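Local structure of nucleoside-triphosphatase THEP1 (Aquifex aeolicus, 1YE8) at residues A[92-96]-A[125-131]. The protein hydrolyses nucleoside triphosphates, including ATP, GTP, CTP, TTP and UTP, to the diphosphate and phosphate, and has no kinase activity. Residues are numbered along the deposited sequence.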
ATOM      1  N   TYR A  92      -5.671  10.979  -4.199  1.00  9.45           N
ATOM      2  CA  TYR A  92      -5.874  11.966  -3.138  1.00 10.10           C
ATOM      3  C   TYR A  92      -6.804  13.089  -3.615  1.00 10.84           C
ATOM      4  O   TYR A  92      -7.750  13.454  -2.893  1.00 10.90           O
ATOM      5  CB  TYR A  92      -4.504  12.477  -2.667  1.00 10.52           C
ATOM      6  CG  TYR A  92      -4.534  13.350  -1.430  1.00 10.93           C
ATOM      7  CD1 TYR A  92      -5.398  13.071  -0.367  1.00 11.27           C
ATOM      8  CD2 TYR A  92      -3.675  14.441  -1.313  1.00 11.71           C
ATOM      9  CE1 TYR A  92      -5.417  13.858   0.775  1.00 13.24           C
ATOM     10  CE2 TYR A  92      -3.683  15.227  -0.170  1.00 14.47           C
ATOM     11  CZ  TYR A  92      -4.560  14.932   0.856  1.00 14.74           C
ATOM     12  OH  TYR A  92      -4.567  15.718   1.982  1.00 16.87           O
ATOM     13  N   ARG A  93      -6.583  13.614  -4.825  1.00 10.86           N
ATOM     14  CA  ARG A  93      -7.507  14.642  -5.331  1.00 11.30           C
ATOM     15  C   ARG A  93      -8.931  14.108  -5.394  1.00 11.56           C
ATOM     16  O   ARG A  93      -9.881  14.785  -4.990  1.00 12.55           O
ATOM     17  CB  ARG A  93      -7.133  15.136  -6.728  1.00 11.31           C
ATOM     18  CG  ARG A  93      -5.967  16.085  -6.786  1.00 11.71           C
ATOM     19  CD  ARG A  93      -5.755  16.668  -8.179  1.00 12.44           C
ATOM     20  NE  ARG A  93      -5.497  15.611  -9.156  1.00 12.43           N
ATOM     21  CZ  ARG A  93      -4.288  15.162  -9.486  1.00 12.36           C
ATOM     22  NH1 ARG A  93      -3.196  15.677  -8.926  1.00 13.68           N
ATOM     23  NH2 ARG A  93      -4.178  14.184 -10.374  1.00 12.37           N
ATOM     24  N   GLU A  94      -9.094  12.910  -5.940  1.00 11.60           N
ATOM     25  CA  GLU A  94     -10.441  12.377  -6.133  1.00 12.24           C
ATOM     26  C   GLU A  94     -11.102  12.039  -4.803  1.00 12.38           C
ATOM     27  O   GLU A  94     -12.290  12.299  -4.623  1.00 13.81           O
ATOM     28  CB  GLU A  94     -10.427  11.159  -7.040  1.00 12.83           C
ATOM     29  CG  GLU A  94     -10.124  11.452  -8.494  1.00 15.06           C
ATOM     30  CD  GLU A  94     -10.599  10.332  -9.382  1.00 17.50           C
ATOM     31  OE1 GLU A  94     -11.745   9.867  -9.187  1.00 21.32           O
ATOM     32  OE2 GLU A  94      -9.829   9.884 -10.234  1.00 18.25           O
ATOM     33  N   ALA A  95     -10.335  11.465  -3.873  1.00 12.41           N
ATOM     34  CA  ALA A  95     -10.875  11.023  -2.588  1.00 13.07           C
ATOM     35  C   ALA A  95     -11.280  12.185  -1.681  1.00 13.65           C
ATOM     36  O   ALA A  95     -12.160  12.029  -0.846  1.00 14.26           O
ATOM     37  CB  ALA A  95      -9.879  10.100  -1.872  1.00 13.39           C
ATOM     38  N   LYS A  96     -10.640  13.345  -1.835  1.00 14.28           N
ATOM     39  CA  LYS A  96     -11.020  14.519  -1.048  1.00 15.85           C
ATOM     40  C   LYS A  96     -12.385  15.028  -1.476  1.00 16.96           C
ATOM     41  O   LYS A  96     -13.139  15.533  -0.646  1.00 18.24           O
ATOM     42  CB  LYS A  96      -9.981  15.630  -1.181  1.00 15.76           C
ATOM     43  CG  LYS A  96      -8.742  15.378  -0.331  1.00 15.54           C
ATOM     44  CD  LYS A  96      -7.785  16.558  -0.314  1.00 15.83           C
ATOM     45  CE  LYS A  96      -6.944  16.570  -1.548  1.00 16.23           C
ATOM     46  NZ  LYS A  96      -6.039  17.748  -1.608  1.00 17.48           N
ATOM     47  N   ILE A 125      -1.512  12.078   3.090  1.00 12.83           N
ATOM     48  CA  ILE A 125      -2.732  11.297   2.955  1.00 12.21           C
ATOM     49  C   ILE A 125      -3.183  10.667   4.275  1.00 11.48           C
ATOM     50  O   ILE A 125      -4.352  10.769   4.669  1.00 11.66           O
ATOM     51  CB  ILE A 125      -2.537  10.188   1.869  1.00 12.04           C
ATOM     52  CG1 ILE A 125      -2.455  10.808   0.458  1.00 12.12           C
ATOM     53  CG2 ILE A 125      -3.617   9.120   1.988  1.00 12.65           C
ATOM     54  CD1 ILE A 125      -1.900   9.849  -0.600  1.00 11.98           C
HETATM   55  N   MSE A 126      -2.251  10.039   4.980  1.00 11.51           N
HETATM   56  CA  MSE A 126      -2.601   9.272   6.165  1.00 11.76           C
HETATM   57  C   MSE A 126      -3.105  10.133   7.321  1.00 12.48           C
HETATM   58  O   MSE A 126      -3.918   9.675   8.117  1.00 12.79           O
HETATM   59  CB  MSE A 126      -1.426   8.397   6.588  1.00 12.15           C
HETATM   60  CG  MSE A 126      -1.016   7.379   5.474  1.00 14.05           C
HETATM   61 SE   MSE A 126      -2.448   6.194   4.823  1.00 21.75          SE
HETATM   62  CE  MSE A 126      -2.652   5.523   6.427  1.00 16.48           C
ATOM     63  N   HIS A 127      -2.663  11.389   7.367  1.00 12.90           N
ATOM     64  CA  HIS A 127      -3.062  12.283   8.440  1.00 13.73           C
ATOM     65  C   HIS A 127      -4.218  13.191   8.040  1.00 14.98           C
ATOM     66  O   HIS A 127      -4.646  14.037   8.840  1.00 16.45           O
ATOM     67  CB  HIS A 127      -1.849  13.067   8.944  1.00 13.54           C
ATOM     68  CG  HIS A 127      -0.795  12.200   9.555  1.00 13.16           C
ATOM     69  ND1 HIS A 127      -0.960  11.569  10.772  1.00 13.33           N
ATOM     70  CD2 HIS A 127       0.430  11.836   9.106  1.00 14.12           C
ATOM     71  CE1 HIS A 127       0.124  10.870  11.050  1.00 13.39           C
ATOM     72  NE2 HIS A 127       0.984  11.013  10.058  1.00 14.23           N
ATOM     73  N   ASP A 128      -4.735  13.018   6.825  1.00 15.33           N
ATOM     74  CA  ASP A 128      -5.875  13.796   6.364  1.00 16.51           C
ATOM     75  C   ASP A 128      -7.143  13.050   6.773  1.00 18.34           C
ATOM     76  O   ASP A 128      -7.428  11.976   6.240  1.00 17.52           O
ATOM     77  CB  ASP A 128      -5.823  13.986   4.847  1.00 16.57           C
ATOM     78  CG  ASP A 128      -6.883  14.942   4.333  1.00 16.98           C
ATOM     79  OD1 ASP A 128      -7.967  15.054   4.959  1.00 19.83           O
ATOM     80  OD2 ASP A 128      -6.722  15.604   3.293  1.00 17.20           O
ATOM     81  N   PRO A 129      -7.916  13.612   7.703  1.00 20.02           N
ATOM     82  CA  PRO A 129      -9.136  12.944   8.181  1.00 20.70           C
ATOM     83  C   PRO A 129     -10.196  12.762   7.094  1.00 21.18           C
ATOM     84  O   PRO A 129     -11.073  11.910   7.275  1.00 22.38           O
ATOM     85  CB  PRO A 129      -9.678  13.923   9.234  1.00 21.10           C
ATOM     86  CG  PRO A 129      -9.102  15.243   8.862  1.00 21.69           C
ATOM     87  CD  PRO A 129      -7.715  14.925   8.342  1.00 20.72           C
ATOM     88  N   ASN A 130     -10.116  13.533   6.008  1.00 21.01           N
ATOM     89  CA  ASN A 130     -11.184  13.613   5.007  1.00 21.24           C
ATOM     90  C   ASN A 130     -11.106  12.609   3.866  1.00 19.70           C
ATOM     91  O   ASN A 130     -11.840  12.739   2.882  1.00 20.82           O
ATOM     92  CB  ASN A 130     -11.264  15.021   4.397  1.00 22.48           C
ATOM     93  CG  ASN A 130     -11.355  16.123   5.449  1.00 25.41           C
ATOM     94  OD1 ASN A 130     -12.182  16.061   6.369  1.00 28.66           O
ATOM     95  ND2 ASN A 130     -10.495  17.137   5.322  1.00 28.17           N
ATOM     96  N   VAL A 131     -10.216  11.620   3.972  1.00 17.06           N
ATOM     97  CA  VAL A 131     -10.082  10.618   2.922  1.00 15.09           C
ATOM     98  C   VAL A 131     -10.063   9.216   3.498  1.00 13.65           C
ATOM     99  O   VAL A 131      -9.554   9.005   4.609  1.00 14.21           O
ATOM    100  CB  VAL A 131      -8.815  10.832   2.033  1.00 14.20           C
ATOM    101  CG1 VAL A 131      -8.841  12.179   1.318  1.00 15.00           C
ATOM    102  CG2 VAL A 131      -7.483  10.653   2.805  1.00 12.38           C
TER
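Near the end of helix 116-126, I125 lays its CG1 over one face of the Y92 ring, 4.0 Å from the ring centroid and 22° off the normal, a CH-pi contact with a residue of helix 77-97. The chain then leaves the helix, with a backbone hydrogen bond from D128 N to I125 O of 3.1 Å. The CA-to-CB bond of D128 points toward helix 77-97, and its carboxylate has two partners. OD2 accepts a short hydrogen bond of 2.5 Å from Y92 OH, while OD1 accepts one of 2.8 Å from N130 N, closing an Asx turn within the type I beta turn from D128 to V131. The aliphatic part of K96 passes by, its CD 3.9 Å from D128 OD2. V131 ends the turn and packs against the end of helix 77-97: its CG1 lies 3.6 Å from K96 CG, 3.9 Å from A95 CB and 3.9 Å from Y92 CE1 at the ring edge. A95, I125 and V131 also touch I103 of strand 102-105. The arrangement belongs to the alpha/beta core of a RecA-like P-loop NTPase: two helices pack side by side on the parallel sheet, and a tight turn leads from one into the next strand, 132-136.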